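Putative type VI secretion protein (Escherichia coli, PDB 6SK0) forms the trimeric spike at the tip of the type VI secretion system, which punctures target cells and carries a phospholipase effector that it holds inhibited. Local coordinates at the interface of chains A and B. Coordinates in Å, arbitrary orientation; residue numbers count along the deposited sequence, not the author numbering. Chains: chain A/B, Putative type VI secretion protein.

The interface of chains A and B. Residues chain A 527, 529-531, 542-544; chain B 521, 525-527, 546, 548, 550-552.
B:Tyr521 sets CG anti to its backbone N (chi1 -170°), which swings the phenol across to chain A, while A:Glu542 turns CG beside its own N (chi1 -55°) and extends its chain along the edge of the ring until the carboxylate meets the phenol hydroxyl. The hydroxyl OH of B:Tyr521 donates to carboxylate OE1 of A:Glu542 in a very short bond of 2.4 Å, reaching it from above the carboxylate plane, 35° out of it. Glutamate suits this place because it is long enough for its CB to pack at the ring edge, 3.7 Å from CE1 of B:Tyr521, while its carboxylate still reaches the hydroxyl. On one ring face sits CB of A:His531, 3.5 Å above the plane of B:Tyr521 and over its centre. The imidazole, anti to its backbone N, stands edge-to-face, and its ND1 makes a weak hydrogen bond to the B:Tyr521 OH. A:Gly530, lacking a side chain, lets its backbone lie close against the ring.

Deeper in, B:Thr525 faces two ways. Its OG1 turns inward, donating to the carbonyl O of B:Tyr521 at 2.6 Å on a lone pair, and pairs with OG1 of B:Thr548 at 2.7 Å; its methyl CG2 turns to CB of A:Leu529. Backbone N of B:Asp550 also bonds to B:Thr548 OG1, which so links B:Thr525 to that backbone. Branched B:Leu546 puts CD1 between CB of A:Ala544, 3.7 Å away, and CD2 of A:Leu529, where small and branched apolar groups fit closely. A:Leu527 and B:Leu527 cross obliquely, their CD2 methyls 3.8 Å apart.

Parallel beta bridging joins A:Gly543 to B:Trp551 and A:Ala544 to B:Ile552, with A:Ala544 N donating nearly along the C=O axis to B:Trp551 O at 3.0 Å. The patch thus joins strand 544-548 of chain A to strand 551-556 of chain B, with the leucines of strands 525-529 packing inward, in the intertwined beta-helical spike of the trimer.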
# COMPACT_ATOMS: atom_id res chain seq x y z
N LEU A 527 -6.25 0.17 -32.19
CA LEU A 527 -5.34 1.22 -31.75
C LEU A 527 -5.81 2.50 -32.42
O LEU A 527 -5.82 2.59 -33.65
CB LEU A 527 -3.90 0.89 -32.11
CG LEU A 527 -2.93 2.03 -31.79
CD1 LEU A 527 -2.69 2.12 -30.30
CD2 LEU A 527 -1.64 1.85 -32.53
N LEU A 529 -5.15 6.53 -32.63
CA LEU A 529 -4.18 7.57 -32.37
C LEU A 529 -4.73 8.92 -32.80
O LEU A 529 -5.21 9.06 -33.93
CB LEU A 529 -2.86 7.29 -33.09
CG LEU A 529 -2.21 5.94 -32.86
CD1 LEU A 529 -0.90 5.86 -33.62
CD2 LEU A 529 -1.98 5.69 -31.37
N GLY A 530 -4.67 9.89 -31.91
CA GLY A 530 -4.96 11.27 -32.27
C GLY A 530 -6.39 11.65 -31.97
O GLY A 530 -6.86 11.47 -30.86
N HIS A 531 -7.07 12.21 -32.97
CA HIS A 531 -8.42 12.74 -32.82
C HIS A 531 -9.40 11.61 -33.09
O HIS A 531 -9.95 11.46 -34.18
CB HIS A 531 -8.62 13.93 -33.76
CG HIS A 531 -9.96 14.57 -33.66
ND1 HIS A 531 -10.22 15.63 -32.82
CD2 HIS A 531 -11.12 14.31 -34.31
CE1 HIS A 531 -11.48 15.99 -32.95
NE2 HIS A 531 -12.05 15.21 -33.85
N GLU A 542 -9.22 12.02 -27.25
CA GLU A 542 -7.99 12.53 -27.83
C GLU A 542 -6.81 11.79 -27.23
O GLU A 542 -6.72 11.61 -26.02
CB GLU A 542 -7.84 14.03 -27.59
CG GLU A 542 -9.00 14.85 -28.07
CD GLU A 542 -8.99 16.25 -27.51
OE1 GLU A 542 -8.23 17.10 -28.04
OE2 GLU A 542 -9.72 16.51 -26.53
N GLY A 543 -5.89 11.37 -28.11
CA GLY A 543 -4.68 10.70 -27.70
C GLY A 543 -4.60 9.31 -28.30
O GLY A 543 -4.98 9.10 -29.45
N ALA A 544 -4.10 8.38 -27.50
CA ALA A 544 -3.85 7.02 -27.95
C ALA A 544 -4.75 6.08 -27.15
O ALA A 544 -4.74 6.10 -25.92
CB ALA A 544 -2.39 6.64 -27.78
N TYR B 521 -1.79 14.92 -34.42
CA TYR B 521 -2.74 15.37 -33.42
C TYR B 521 -2.25 15.00 -32.02
O TYR B 521 -1.64 13.96 -31.81
CB TYR B 521 -4.11 14.75 -33.68
CG TYR B 521 -5.19 15.34 -32.84
CD1 TYR B 521 -5.46 14.83 -31.58
CD2 TYR B 521 -5.94 16.41 -33.28
CE1 TYR B 521 -6.44 15.36 -30.80
CE2 TYR B 521 -6.92 16.96 -32.51
CZ TYR B 521 -7.17 16.43 -31.26
OH TYR B 521 -8.15 16.97 -30.48
N THR B 525 1.10 12.05 -31.53
CA THR B 525 0.54 10.81 -31.02
C THR B 525 1.06 9.67 -31.88
O THR B 525 0.77 9.59 -33.07
CB THR B 525 -0.98 10.85 -31.01
OG1 THR B 525 -1.42 11.95 -30.21
CG2 THR B 525 -1.54 9.57 -30.42
N GLN B 526 1.87 8.80 -31.28
CA GLN B 526 2.65 7.85 -32.04
C GLN B 526 2.67 6.49 -31.37
O GLN B 526 2.57 6.37 -30.15
CB GLN B 526 4.10 8.30 -32.22
CG GLN B 526 4.27 9.72 -32.66
CD GLN B 526 5.71 10.08 -32.85
OE1 GLN B 526 6.58 9.63 -32.11
NE2 GLN B 526 5.99 10.91 -33.85
N LEU B 527 2.82 5.47 -32.20
CA LEU B 527 3.28 4.16 -31.78
C LEU B 527 4.62 3.93 -32.47
O LEU B 527 4.69 3.90 -33.70
CB LEU B 527 2.28 3.07 -32.13
CG LEU B 527 2.78 1.67 -31.82
CD1 LEU B 527 2.76 1.41 -30.33
CD2 LEU B 527 1.97 0.64 -32.55
N LEU B 546 4.21 4.02 -26.93
CA LEU B 546 2.92 4.63 -27.21
C LEU B 546 2.90 5.97 -26.50
O LEU B 546 2.96 6.03 -25.27
CB LEU B 546 1.79 3.73 -26.74
CG LEU B 546 0.40 4.19 -27.14
CD1 LEU B 546 0.28 4.24 -28.66
CD2 LEU B 546 -0.64 3.28 -26.54
N THR B 548 1.72 10.36 -26.54
CA THR B 548 0.82 11.42 -26.94
C THR B 548 0.94 12.53 -25.91
O THR B 548 1.28 12.28 -24.76
CB THR B 548 -0.64 10.94 -27.06
OG1 THR B 548 -1.47 12.02 -27.48
CG2 THR B 548 -1.15 10.43 -25.74
N ASP B 550 -1.84 14.06 -25.33
CA ASP B 550 -3.20 13.91 -24.84
C ASP B 550 -3.29 12.69 -23.91
O ASP B 550 -2.30 12.29 -23.30
CB ASP B 550 -4.17 13.83 -26.01
CG ASP B 550 -4.22 15.11 -26.80
OD1 ASP B 550 -3.70 16.13 -26.30
OD2 ASP B 550 -4.78 15.10 -27.91
N TRP B 551 -4.49 12.16 -23.74
CA TRP B 551 -4.69 11.01 -22.88
C TRP B 551 -4.28 9.71 -23.56
O TRP B 551 -4.30 9.58 -24.78
CB TRP B 551 -6.15 10.91 -22.46
CG TRP B 551 -6.60 12.07 -21.66
CD1 TRP B 551 -6.55 12.20 -20.31
CD2 TRP B 551 -7.20 13.26 -22.16
NE1 TRP B 551 -7.07 13.40 -19.94
CE2 TRP B 551 -7.48 14.08 -21.05
CE3 TRP B 551 -7.52 13.72 -23.44
CZ2 TRP B 551 -8.07 15.33 -21.18
CZ3 TRP B 551 -8.10 14.96 -23.56
CH2 TRP B 551 -8.37 15.75 -22.44
N ILE B 552 -3.91 8.74 -22.74
CA ILE B 552 -3.73 7.37 -23.18
C ILE B 552 -4.77 6.52 -22.47
O ILE B 552 -4.92 6.59 -21.25
CB ILE B 552 -2.31 6.85 -22.89
CG1 ILE B 552 -1.35 7.39 -23.94
CG2 ILE B 552 -2.30 5.32 -22.88
CD1 ILE B 552 -0.03 6.77 -23.94